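PDB 1I9Z: inositol-1,4,5-trisphosphate 5-phosphatase 1 from Schizosaccharomyces pombe, which removes the 5-phosphate from soluble and lipid inositol phosphates such as Ins(1,4,5)P3 and phosphatidylinositol 4,5-bisphosphate, through its magnesium-dependent catalytic domain. Local coordinates for residues Asn33-Ser38 with Tyr303-Pro308; Gln63-Leu68 with Ser107-Gly112; Gly144-Val149 with Thr164-Ala169. One frame throughout, in Å; residues are numbered along the deposited sequence.

Interaction 1 (Asn33-Ser38 with Tyr303-Pro308); sequences NLNGCS and YSDHRP
Asn33, the last residue of strand 20-33, carries the largest share of this contact. Its CB sits over the middle of the His306 ring, 3.6 Å from the ring centroid, in a CH-pi contact; with CG anti to the backbone N (chi1 178°) the amide continues across the same face, its plane only 8° from that of the imidazole. Asp207 and Glu64 take up the N-H groups of ND2, while His306 ND1 is bonded to Asp283, so both stacked groups are fixed in rotation; the carboxylate beside ND1 would probably make the imidazole more basic. Asn33 O receives a 2.7 Å bond from Ser304 OG, in the carbonyl plane and on a lone pair. The same OG accepts from His306 N in an ST turn, so one hydroxyl clasps both backbones.

Asn33 OD1 in turn accepts from Asn35 N at 3.0 Å, an Asx turn leading into the type I' turn Leu34-Cys37. Asn35 adopts positive phi and lays its amide across the Asp305 carboxylate, the planes 26° apart, with Asn35 CB 3.4 Å from Asp305 OD1. Water 3 bridges Asn35 ND2 and Tyr303 O. After the turn, Cys37 SG packs on Tyr303 CB at 3.8 Å, while the Tyr303 hydroxyl bonds to Lys42 O.

Asp305 also touches the bound inositol bisphosphate, and Asn35 lies beside the calcium ion: two loops meeting at the strand ends form one wall of the active site in a DNase I-like phosphatase fold.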
ATOM      1  N   ASN A  33      -3.869  -8.869   9.695  1.00 11.53           N
ATOM      2  CA  ASN A  33      -5.069  -9.703   9.687  1.00 13.63           C
ATOM      3  C   ASN A  33      -5.232 -10.026  11.194  1.00 14.92           C
ATOM      4  O   ASN A  33      -4.446 -10.773  11.795  1.00 15.77           O
ATOM      5  CB  ASN A  33      -4.866 -11.059   8.958  1.00 14.01           C
ATOM      6  CG  ASN A  33      -6.092 -11.887   9.023  1.00 14.87           C
ATOM      7  OD1 ASN A  33      -6.691 -12.024  10.101  1.00 16.01           O
ATOM      8  ND2 ASN A  33      -6.499 -12.501   7.886  1.00 15.29           N
ATOM      9  N   LEU A  34      -6.272  -9.434  11.775  1.00 13.85           N
ATOM     10  CA  LEU A  34      -6.588  -9.518  13.225  1.00 13.68           C
ATOM     11  C   LEU A  34      -7.228 -10.754  13.776  1.00 15.53           C
ATOM     12  O   LEU A  34      -7.257 -10.932  15.012  1.00 15.65           O
ATOM     13  CB  LEU A  34      -7.571  -8.370  13.543  1.00 14.25           C
ATOM     14  CG  LEU A  34      -6.985  -7.029  13.173  1.00 12.24           C
ATOM     15  CD1 LEU A  34      -8.215  -6.022  13.171  1.00 15.05           C
ATOM     16  CD2 LEU A  34      -5.935  -6.566  14.233  1.00 15.83           C
ATOM     17  N   ASN A  35      -7.789 -11.600  12.897  1.00 14.02           N
ATOM     18  CA  ASN A  35      -8.498 -12.776  13.364  1.00 15.48           C
ATOM     19  C   ASN A  35      -9.609 -12.362  14.369  1.00 16.49           C
ATOM     20  O   ASN A  35      -9.895 -13.113  15.343  1.00 16.91           O
ATOM     21  CB  ASN A  35      -7.542 -13.766  14.021  1.00 16.11           C
ATOM     22  CG  ASN A  35      -8.150 -15.131  14.210  1.00 19.14           C
ATOM     23  OD1 ASN A  35      -8.929 -15.631  13.386  1.00 17.34           O
ATOM     24  ND2 ASN A  35      -7.805 -15.755  15.352  1.00 23.94           N
ATOM     25  N   GLY A  36     -10.155 -11.158  14.163  1.00 15.82           N
ATOM     26  CA  GLY A  36     -11.248 -10.666  15.001  1.00 18.58           C
ATOM     27  C   GLY A  36     -10.840 -10.239  16.401  1.00 20.11           C
ATOM     28  O   GLY A  36     -11.722 -10.023  17.230  1.00 21.12           O
ATOM     29  N   CYS A  37      -9.544 -10.095  16.660  1.00 17.93           N
ATOM     30  CA  CYS A  37      -9.102  -9.688  18.018  1.00 21.02           C
ATOM     31  C   CYS A  37      -9.521  -8.280  18.355  1.00 21.42           C
ATOM     32  O   CYS A  37      -9.726  -7.440  17.482  1.00 22.15           O
ATOM     33  CB  CYS A  37      -7.569  -9.801  18.183  1.00 20.85           C
ATOM     34  SG  CYS A  37      -6.576  -8.541  17.300  1.00 18.77           S
ATOM     35  N   SER A  38      -9.616  -8.005  19.661  1.00 21.84           N
ATOM     36  CA  SER A  38      -9.982  -6.661  20.119  1.00 23.40           C
ATOM     37  C   SER A  38      -8.999  -5.528  19.900  1.00 21.53           C
ATOM     38  O   SER A  38      -7.810  -5.689  20.045  1.00 21.89           O
ATOM     39  CB  SER A  38     -10.264  -6.694  21.631  1.00 26.66           C
ATOM     40  OG  SER A  38     -11.104  -7.797  21.909  1.00 31.81           O
ATOM     41  N   TYR A 303      -1.581 -11.166  19.139  1.00 15.11           N
ATOM     42  CA  TYR A 303      -3.017 -11.166  19.356  1.00 13.71           C
ATOM     43  C   TYR A 303      -3.787 -11.999  18.378  1.00 15.81           C
ATOM     44  O   TYR A 303      -4.937 -12.337  18.636  1.00 15.08           O
ATOM     45  CB  TYR A 303      -3.581  -9.741  19.255  1.00 14.13           C
ATOM     46  CG  TYR A 303      -2.798  -8.751  20.057  1.00 15.88           C
ATOM     47  CD1 TYR A 303      -2.419  -7.532  19.517  1.00 15.42           C
ATOM     48  CD2 TYR A 303      -2.448  -9.029  21.398  1.00 16.80           C
ATOM     49  CE1 TYR A 303      -1.667  -6.581  20.282  1.00 17.46           C
ATOM     50  CE2 TYR A 303      -1.755  -8.090  22.155  1.00 19.57           C
ATOM     51  CZ  TYR A 303      -1.363  -6.879  21.599  1.00 16.47           C
ATOM     52  OH  TYR A 303      -0.658  -5.922  22.350  1.00 20.55           O
ATOM     53  N   SER A 304      -3.142 -12.312  17.259  1.00 14.29           N
ATOM     54  CA  SER A 304      -3.812 -13.006  16.149  1.00 15.63           C
ATOM     55  C   SER A 304      -3.044 -14.265  15.713  1.00 15.67           C
ATOM     56  O   SER A 304      -1.972 -14.564  16.270  1.00 15.58           O
ATOM     57  CB  SER A 304      -3.897 -11.992  14.954  1.00 15.13           C
ATOM     58  OG  SER A 304      -4.406 -12.626  13.760  1.00 15.51           O
ATOM     59  N   ASP A 305      -3.627 -15.023  14.770  1.00 14.52           N
ATOM     60  CA  ASP A 305      -2.899 -16.176  14.239  1.00 17.65           C
ATOM     61  C   ASP A 305      -1.989 -15.686  13.086  1.00 15.71           C
ATOM     62  O   ASP A 305      -1.229 -16.459  12.513  1.00 14.60           O
ATOM     63  CB  ASP A 305      -3.851 -17.289  13.792  1.00 17.01           C
ATOM     64  CG  ASP A 305      -4.927 -16.807  12.839  1.00 20.33           C
ATOM     65  OD1 ASP A 305      -5.085 -15.599  12.510  1.00 16.38           O
ATOM     66  OD2 ASP A 305      -5.626 -17.728  12.405  1.00 23.44           O
ATOM     67  N   HIS A 306      -2.038 -14.401  12.753  1.00 15.44           N
ATOM     68  CA  HIS A 306      -1.070 -13.821  11.802  1.00 14.42           C
ATOM     69  C   HIS A 306      -0.189 -12.820  12.532  1.00 17.26           C
ATOM     70  O   HIS A 306      -0.618 -12.201  13.523  1.00 15.06           O
ATOM     71  CB  HIS A 306      -1.718 -12.956  10.707  1.00 13.59           C
ATOM     72  CG  HIS A 306      -2.543 -13.723   9.738  1.00 11.08           C
ATOM     73  ND1 HIS A 306      -2.302 -13.711   8.374  1.00 13.82           N
ATOM     74  CD2 HIS A 306      -3.663 -14.454   9.921  1.00 13.97           C
ATOM     75  CE1 HIS A 306      -3.258 -14.398   7.760  1.00 12.78           C
ATOM     76  NE2 HIS A 306      -4.100 -14.858   8.680  1.00 15.74           N
ATOM     77  N   ARG A 307       1.043 -12.640  12.059  1.00 15.84           N
ATOM     78  CA  ARG A 307       1.862 -11.502  12.558  1.00 14.07           C
ATOM     79  C   ARG A 307       1.589 -10.331  11.671  1.00 14.13           C
ATOM     80  O   ARG A 307       1.300 -10.515  10.474  1.00 12.84           O
ATOM     81  CB  ARG A 307       3.364 -11.738  12.418  1.00 12.68           C
ATOM     82  CG  ARG A 307       3.850 -12.891  13.279  1.00 13.18           C
ATOM     83  CD  ARG A 307       4.195 -12.341  14.782  1.00 13.97           C
ATOM     84  NE  ARG A 307       4.605 -13.527  15.507  1.00 15.39           N
ATOM     85  CZ  ARG A 307       3.811 -14.347  16.177  1.00 18.49           C
ATOM     86  NH1 ARG A 307       2.492 -14.125  16.346  1.00 16.00           N
ATOM     87  NH2 ARG A 307       4.306 -15.553  16.523  1.00 18.66           N
ATOM     88  N   PRO A 308       1.623  -9.101  12.222  1.00 14.41           N
ATOM     89  CA  PRO A 308       1.415  -7.883  11.460  1.00 16.00           C
ATOM     90  C   PRO A 308       2.731  -7.610  10.709  1.00 15.28           C
ATOM     91  O   PRO A 308       3.813  -8.160  11.092  1.00 15.69           O
ATOM     92  CB  PRO A 308       1.129  -6.787  12.544  1.00 16.24           C
ATOM     93  CG  PRO A 308       1.796  -7.324  13.782  1.00 18.93           C
ATOM     94  CD  PRO A 308       1.890  -8.853  13.662  1.00 15.19           C
TER
HETATM   95  O   HOH W   1      -1.146  -9.823   9.359  1.00 13.30           O
HETATM   96  O   HOH W   2      -6.996 -14.703  10.726  1.00 14.03           O
HETATM   97  O   HOH W   3      -6.980 -13.925  17.697  1.00 25.31           O
HETATM   98  O   HOH W   4      -8.564 -18.807  13.515  1.00 50.95           O

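Interaction 2 (Gln63-Leu68 with Ser107-Gly112). With CA (calcium ion), chain B.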
ATOM      1  N   GLN A  63      -7.385  -6.674   8.229  1.00 12.65           N
ATOM      2  CA  GLN A  63      -8.275  -7.716   7.727  1.00 12.65           C
ATOM      3  C   GLN A  63      -8.895  -8.419   8.947  1.00 15.26           C
ATOM      4  O   GLN A  63      -8.298  -8.458  10.045  1.00 15.17           O
ATOM      5  CB  GLN A  63      -7.592  -8.717   6.822  1.00 13.49           C
ATOM      6  CG  GLN A  63      -6.854  -7.974   5.626  1.00 11.90           C
ATOM      7  CD  GLN A  63      -5.501  -7.460   6.069  1.00 13.71           C
ATOM      8  OE1 GLN A  63      -4.811  -8.138   6.845  1.00 14.08           O
ATOM      9  NE2 GLN A  63      -5.086  -6.301   5.549  1.00 12.86           N
ATOM     10  N   GLU A  64     -10.069  -8.997   8.743  1.00 15.03           N
ATOM     11  CA  GLU A  64     -10.808  -9.683   9.815  1.00 14.73           C
ATOM     12  C   GLU A  64     -11.058  -8.852  11.077  1.00 17.56           C
ATOM     13  O   GLU A  64     -10.824  -9.334  12.218  1.00 20.04           O
ATOM     14  CB  GLU A  64     -10.178 -11.043  10.199  1.00 16.39           C
ATOM     15  CG  GLU A  64     -10.049 -11.934   8.955  1.00 15.73           C
ATOM     16  CD  GLU A  64      -9.810 -13.374   9.291  1.00 19.95           C
ATOM     17  OE1 GLU A  64     -10.357 -13.842  10.324  1.00 19.16           O
ATOM     18  OE2 GLU A  64      -9.182 -14.078   8.491  1.00 19.94           O
ATOM     19  N   ILE A  65     -11.531  -7.632  10.906  1.00 17.45           N
ATOM     20  CA  ILE A  65     -11.892  -6.802  12.089  1.00 19.84           C
ATOM     21  C   ILE A  65     -12.930  -7.644  12.863  1.00 23.66           C
ATOM     22  O   ILE A  65     -13.016  -7.621  14.110  1.00 23.77           O
ATOM     23  CB  ILE A  65     -12.441  -5.428  11.656  1.00 18.74           C
ATOM     24  CG1 ILE A  65     -11.240  -4.555  11.257  1.00 19.15           C
ATOM     25  CG2 ILE A  65     -13.306  -4.754  12.879  1.00 17.61           C
ATOM     26  CD1 ILE A  65     -11.595  -3.225  10.720  1.00 21.30           C
ATOM     27  N   VAL A  66     -13.682  -8.437  12.110  1.00 26.90           N
ATOM     28  CA  VAL A  66     -14.580  -9.425  12.695  1.00 30.25           C
ATOM     29  C   VAL A  66     -14.017 -10.759  12.142  1.00 31.58           C
ATOM     30  O   VAL A  66     -13.787 -10.903  10.937  1.00 31.00           O
ATOM     31  CB  VAL A  66     -16.025  -9.261  12.239  1.00 31.73           C
ATOM     32  CG1 VAL A  66     -16.876 -10.399  12.867  1.00 34.61           C
ATOM     33  CG2 VAL A  66     -16.541  -7.922  12.709  1.00 32.58           C
ATOM     34  N   GLN A  67     -13.740 -11.690  13.038  1.00 33.79           N
ATOM     35  CA  GLN A  67     -13.194 -12.994  12.660  1.00 36.86           C
ATOM     36  C   GLN A  67     -14.102 -13.709  11.658  1.00 38.72           C
ATOM     37  O   GLN A  67     -15.310 -13.796  11.846  1.00 38.97           O
ATOM     38  CB  GLN A  67     -13.006 -13.858  13.921  1.00 38.03           C
ATOM     39  CG  GLN A  67     -12.840 -15.329  13.654  1.00 40.82           C
ATOM     40  CD  GLN A  67     -12.144 -16.087  14.770  1.00 42.47           C
ATOM     41  OE1 GLN A  67     -12.545 -16.018  15.926  1.00 45.70           O
ATOM     42  NE2 GLN A  67     -11.101 -16.828  14.421  1.00 45.10           N
ATOM     43  N   LEU A  68     -13.517 -14.244  10.595  1.00 40.51           N
ATOM     44  CA  LEU A  68     -14.305 -14.957   9.590  1.00 44.18           C
ATOM     45  C   LEU A  68     -14.607 -16.429   9.995  1.00 46.82           C
ATOM     46  O   LEU A  68     -13.730 -17.152  10.512  1.00 46.84           O
ATOM     47  CB  LEU A  68     -13.571 -14.907   8.238  1.00 43.88           C
ATOM     48  CG  LEU A  68     -13.346 -13.487   7.705  1.00 45.11           C
ATOM     49  CD1 LEU A  68     -12.566 -13.600   6.381  1.00 46.48           C
ATOM     50  CD2 LEU A  68     -14.678 -12.762   7.472  1.00 45.27           C
ATOM     51  N   SER A 107     -11.145   6.843   6.141  1.00 16.41           N
ATOM     52  CA  SER A 107     -11.116   5.404   6.327  1.00 17.27           C
ATOM     53  C   SER A 107     -12.221   4.826   5.468  1.00 16.77           C
ATOM     54  O   SER A 107     -13.194   5.497   5.092  1.00 17.34           O
ATOM     55  CB  SER A 107     -11.281   4.917   7.791  1.00 17.48           C
ATOM     56  OG  SER A 107     -12.626   5.066   8.208  1.00 20.00           O
ATOM     57  N   GLY A 108     -12.080   3.552   5.172  1.00 16.35           N
ATOM     58  CA  GLY A 108     -13.054   2.849   4.351  1.00 16.80           C
ATOM     59  C   GLY A 108     -13.153   1.426   4.896  1.00 16.28           C
ATOM     60  O   GLY A 108     -12.200   0.943   5.569  1.00 14.54           O
ATOM     61  N   GLN A 109     -14.230   0.727   4.540  1.00 16.24           N
ATOM     62  CA  GLN A 109     -14.402  -0.633   5.039  1.00 16.00           C
ATOM     63  C   GLN A 109     -15.217  -1.494   4.120  1.00 15.91           C
ATOM     64  O   GLN A 109     -16.181  -0.989   3.499  1.00 16.44           O
ATOM     65  CB  GLN A 109     -15.040  -0.539   6.452  1.00 17.35           C
ATOM     66  CG  GLN A 109     -15.415  -1.880   7.029  1.00 20.96           C
ATOM     67  CD  GLN A 109     -15.743  -1.760   8.521  1.00 26.52           C
ATOM     68  OE1 GLN A 109     -16.212  -0.708   8.962  1.00 24.84           O
ATOM     69  NE2 GLN A 109     -15.492  -2.843   9.296  1.00 26.99           N
ATOM     70  N   LEU A 110     -14.808  -2.765   3.982  1.00 15.62           N
ATOM     71  CA  LEU A 110     -15.579  -3.772   3.192  1.00 18.47           C
ATOM     72  C   LEU A 110     -15.610  -5.004   4.082  1.00 17.75           C
ATOM     73  O   LEU A 110     -14.615  -5.739   4.244  1.00 15.86           O
ATOM     74  CB  LEU A 110     -14.938  -4.101   1.831  1.00 17.57           C
ATOM     75  CG  LEU A 110     -15.816  -5.114   1.070  1.00 19.39           C
ATOM     76  CD1 LEU A 110     -17.149  -4.493   0.698  1.00 21.80           C
ATOM     77  CD2 LEU A 110     -14.998  -5.621  -0.179  1.00 20.59           C
ATOM     78  N   VAL A 111     -16.775  -5.211   4.717  1.00 17.22           N
ATOM     79  CA  VAL A 111     -16.948  -6.258   5.687  1.00 16.87           C
ATOM     80  C   VAL A 111     -15.826  -6.158   6.762  1.00 17.29           C
ATOM     81  O   VAL A 111     -15.775  -5.186   7.462  1.00 19.62           O
ATOM     82  CB  VAL A 111     -16.966  -7.646   5.116  1.00 15.77           C
ATOM     83  CG1 VAL A 111     -17.346  -8.643   6.244  1.00 21.65           C
ATOM     84  CG2 VAL A 111     -18.011  -7.705   3.935  1.00 20.45           C
ATOM     85  N   GLY A 112     -14.943  -7.147   6.893  1.00 16.44           N
ATOM     86  CA  GLY A 112     -13.913  -7.025   7.910  1.00 16.92           C
ATOM     87  C   GLY A 112     -12.574  -6.395   7.487  1.00 15.57           C
ATOM     88  O   GLY A 112     -11.599  -6.310   8.276  1.00 15.69           O
TER
HETATM   89 CA    CA B 301      -8.632 -16.207  10.280  1.00 31.87          CA
HETATM   90  O   HOH W   5     -11.077 -17.469  10.837  1.00 42.47           O
HETATM   91  O   HOH W   6      -9.321 -16.615   8.188  1.00 28.74           O
HETATM   92  O   HOH W   7      -7.616 -18.103  10.777  1.00 26.12           O
HETATM   93  O   HOH W   2      -6.996 -14.703  10.726  1.00 14.03           O
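The loop leaving strand 57-63 meets the turn between strands 102-110 and 113-120 at one edge region of the six-stranded sheet, part of the DNase I-like (endonuclease/exonuclease/phosphatase) fold, and presents a metal ligand, Glu64, toward the active site.

A single backbone hydrogen bond joins the two segments. Ile65 N donates to Gly112 O at 2.9 Å, nearly straight at 169° and in the carbonyl plane on a lone pair. Gly112 gives by far the largest surface to the contact; a CB there would point into the opposite backbone and crowd Glu64 CA, so the absence of a side chain fits the close approach.

Van der Waals contact between side chain and neighbour is modest. Ile65 sets CG1 anti to its own carbonyl carbon, which folds the chain back along the acceptor, with CG1 3.5 Å from Gly112 O. Its tip, CD1, reaches Gln109 NE2 at 4.2 Å, the two side chains crossing obliquely. Gln109 is extended and held at both ends of its amide: NE2 donates to Val111 O at 3.0 Å, bracing the turn, and OE1 accepts from Arg81 of helix 78-94, which also covers Ile65.

Polar and metal contacts gather on the other side of the loop, where Glu64 turns away from Gly112. Its extended chain brings OE2 to the calcium ion at 2.8 Å; waters 2, 5, 6 and 7 are further ligands. OE1 is met from above the carboxylate plane, 54° out of it, by Leu68 N at 3.2 Å, a bond that closes the loop back on itself and probably limits rotation of the carboxylate. Water 5, itself on the metal, donates to Leu68 O at 2.7 Å.

Interaction 3 (Gly144-Val149 with Thr164-Ala169); sequences GNKGAV and TSHLAA
Lys146 lies obliquely across one face of the His166 imidazole, at the start of the beta hairpin formed by strands 147-155 and 158-166 in the five-stranded sheet of the DNase I-like sandwich. His166 holds CG anti to its backbone N (chi1 -166°), and the lysine chain bends at chi2 (-62°) and again at chi4 to follow the ring. Its CD and CE run over the imidazole, CE sitting 3.8 Å from the ring centroid and 15° off the normal, a CH-pi contact displaced toward the rim. The charged NZ stays beyond the ring, where its charge might disfavour protonation of the histidine, an effect the Glu64 carboxylate would oppose. His166 NE2 has a weak hydrogen bond to Glu64, so the lysine meets the ring over a face and the metal ligand at NE2. An alanine in place of His166 would probably cost the lysine chain its flat support and loosen the second shell around Glu64.

The ladder sets these positions: Gly147 and His166 exchange two backbone hydrogen bonds, as do Val149 and Thr164. At the phi and psi of Gly147 a CB would strike the preceding carbonyl oxygen, which calls for glycine. His166, Thr164 and Val149 project on the face that meets strand 113-120 of the other sheet. On the reverse face Ala148 CB rests 3.3 Å from Ser165 OG, which is bonded to Trp204, and Ala148 touches helix 174-187. Past the strand end Ala169 lines the inositol bisphosphate pocket, and water 8 accepts from Lys146 NZ at 2.9 Å and from Ala169 N at 3.0 Å.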
ATOM      1  N   GLY A 144     -20.210 -13.216   0.534  1.00 37.46           N
ATOM      2  CA  GLY A 144     -18.747 -13.230   0.585  1.00 32.77           C
ATOM      3  C   GLY A 144     -18.082 -12.148   1.448  1.00 32.13           C
ATOM      4  O   GLY A 144     -18.532 -10.983   1.527  1.00 32.39           O
ATOM      5  N   ASN A 145     -16.987 -12.514   2.124  1.00 28.99           N
ATOM      6  CA  ASN A 145     -16.341 -11.505   2.932  1.00 27.19           C
ATOM      7  C   ASN A 145     -14.958 -11.032   2.420  1.00 22.86           C
ATOM      8  O   ASN A 145     -14.256 -10.336   3.162  1.00 23.41           O
ATOM      9  CB  ASN A 145     -16.267 -11.982   4.380  1.00 28.00           C
ATOM     10  CG  ASN A 145     -17.590 -12.650   4.847  1.00 34.44           C
ATOM     11  OD1 ASN A 145     -18.710 -12.141   4.609  1.00 37.84           O
ATOM     12  ND2 ASN A 145     -17.461 -13.793   5.507  1.00 37.68           N
ATOM     13  N   LYS A 146     -14.581 -11.377   1.185  1.00 19.91           N
ATOM     14  CA  LYS A 146     -13.276 -10.938   0.644  1.00 18.51           C
ATOM     15  C   LYS A 146     -13.399  -9.737  -0.271  1.00 17.76           C
ATOM     16  O   LYS A 146     -14.466  -9.464  -0.848  1.00 17.03           O
ATOM     17  CB  LYS A 146     -12.585 -12.089  -0.076  1.00 17.09           C
ATOM     18  CG  LYS A 146     -12.449 -13.344   0.825  1.00 19.51           C
ATOM     19  CD  LYS A 146     -11.581 -13.075   2.076  1.00 18.46           C
ATOM     20  CE  LYS A 146     -11.119 -14.423   2.718  1.00 18.99           C
ATOM     21  NZ  LYS A 146     -12.292 -15.289   3.097  1.00 22.80           N
ATOM     22  N   GLY A 147     -12.300  -9.012  -0.418  1.00 15.37           N
ATOM     23  CA  GLY A 147     -12.339  -7.837  -1.267  1.00 17.28           C
ATOM     24  C   GLY A 147     -11.280  -6.821  -0.984  1.00 16.71           C
ATOM     25  O   GLY A 147     -10.270  -7.103  -0.300  1.00 17.78           O
ATOM     26  N   ALA A 148     -11.509  -5.620  -1.491  1.00 16.76           N
ATOM     27  CA  ALA A 148     -10.534  -4.543  -1.350  1.00 16.51           C
ATOM     28  C   ALA A 148     -11.109  -3.223  -0.939  1.00 15.68           C
ATOM     29  O   ALA A 148     -12.273  -2.929  -1.256  1.00 17.27           O
ATOM     30  CB  ALA A 148      -9.787  -4.325  -2.716  1.00 18.30           C
ATOM     31  N   VAL A 149     -10.290  -2.438  -0.233  1.00 14.65           N
ATOM     32  CA  VAL A 149     -10.679  -1.060   0.144  1.00 13.74           C
ATOM     33  C   VAL A 149      -9.545  -0.175  -0.354  1.00 14.90           C
ATOM     34  O   VAL A 149      -8.354  -0.487  -0.134  1.00 14.92           O
ATOM     35  CB  VAL A 149     -10.788  -0.906   1.688  1.00 12.62           C
ATOM     36  CG1 VAL A 149     -11.150   0.559   2.038  1.00 12.98           C
ATOM     37  CG2 VAL A 149     -11.873  -1.868   2.193  1.00 14.34           C
ATOM     38  N   THR A 164      -5.844  -1.851   0.285  1.00 14.80           N
ATOM     39  CA  THR A 164      -5.616  -3.039   1.107  1.00 14.30           C
ATOM     40  C   THR A 164      -6.665  -4.097   0.694  1.00 13.68           C
ATOM     41  O   THR A 164      -7.758  -3.764   0.237  1.00 15.08           O
ATOM     42  CB  THR A 164      -5.686  -2.758   2.654  1.00 13.77           C
ATOM     43  OG1 THR A 164      -5.186  -3.909   3.328  1.00 12.90           O
ATOM     44  CG2 THR A 164      -7.172  -2.519   3.103  1.00 12.09           C
ATOM     45  N   SER A 165      -6.347  -5.394   0.800  1.00 13.02           N
ATOM     46  CA  SER A 165      -7.260  -6.457   0.402  1.00 13.27           C
ATOM     47  C   SER A 165      -7.148  -7.682   1.264  1.00 14.50           C
ATOM     48  O   SER A 165      -6.159  -7.855   2.042  1.00 14.27           O
ATOM     49  CB  SER A 165      -6.904  -6.971  -1.032  1.00 16.53           C
ATOM     50  OG  SER A 165      -7.010  -5.859  -1.866  1.00 24.32           O
ATOM     51  N   HIS A 166      -8.153  -8.534   1.111  1.00 13.95           N
ATOM     52  CA  HIS A 166      -8.164  -9.847   1.757  1.00 14.61           C
ATOM     53  C   HIS A 166      -8.639 -10.713   0.642  1.00 15.64           C
ATOM     54  O   HIS A 166      -9.815 -10.582   0.211  1.00 14.87           O
ATOM     55  CB  HIS A 166      -9.160  -9.845   2.911  1.00 15.97           C
ATOM     56  CG  HIS A 166      -9.024 -11.000   3.855  1.00 16.89           C
ATOM     57  ND1 HIS A 166      -8.197 -12.089   3.634  1.00 18.78           N
ATOM     58  CD2 HIS A 166      -9.696 -11.257   5.005  1.00 12.70           C
ATOM     59  CE1 HIS A 166      -8.374 -12.978   4.612  1.00 13.58           C
ATOM     60  NE2 HIS A 166      -9.271 -12.484   5.450  1.00 19.30           N
ATOM     61  N   LEU A 167      -7.744 -11.573   0.107  1.00 15.81           N
ATOM     62  CA  LEU A 167      -8.129 -12.419  -1.025  1.00 14.75           C
ATOM     63  C   LEU A 167      -8.511 -13.836  -0.676  1.00 16.13           C
ATOM     64  O   LEU A 167      -8.425 -14.290   0.513  1.00 16.06           O
ATOM     65  CB  LEU A 167      -6.999 -12.397  -2.098  1.00 16.07           C
ATOM     66  CG  LEU A 167      -6.421 -11.039  -2.467  1.00 16.23           C
ATOM     67  CD1 LEU A 167      -5.344 -11.228  -3.599  1.00 15.74           C
ATOM     68  CD2 LEU A 167      -7.604 -10.020  -2.918  1.00 16.19           C
ATOM     69  N   ALA A 168      -8.963 -14.589  -1.682  1.00 15.66           N
ATOM     70  CA  ALA A 168      -9.501 -15.944  -1.397  1.00 17.79           C
ATOM     71  C   ALA A 168      -8.603 -16.838  -0.566  1.00 19.39           C
ATOM     72  O   ALA A 168      -7.407 -16.924  -0.876  1.00 18.17           O
ATOM     73  CB  ALA A 168      -9.838 -16.663  -2.674  1.00 18.48           C
ATOM     74  N   ALA A 169      -9.172 -17.526   0.436  1.00 17.33           N
ATOM     75  CA  ALA A 169      -8.361 -18.400   1.308  1.00 20.45           C
ATOM     76  C   ALA A 169      -8.311 -19.766   0.675  1.00 22.41           C
ATOM     77  O   ALA A 169      -9.164 -20.094  -0.170  1.00 22.96           O
ATOM     78  CB  ALA A 169      -9.013 -18.521   2.702  1.00 21.17           C
TER
HETATM   79  O   HOH W   8     -12.146 -17.039   0.734  1.00 22.83           O

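From the N terminus, interaction 1 opens at the end of strand 20-33 and is closed by 303-308, 265 residues beyond the end of 33-38 and just before strand 309-320, so its loop spans most of the domain. Interactions 2 and 3 both fall within that span and follow one another without crossing: 63-68 returns to 107-112 around helix 78-94, and then 144-149 returns to 164-169 as a beta hairpin with a tight connection. Interactions 1 and 2 belong to the six-stranded sheet, interaction 3 to the five-stranded one facing it. Leu34 N and Gln63 O, 2.8 Å apart, join the first two, which also share water 2; Leu110 N and Val149 CG2 touch across the sandwich.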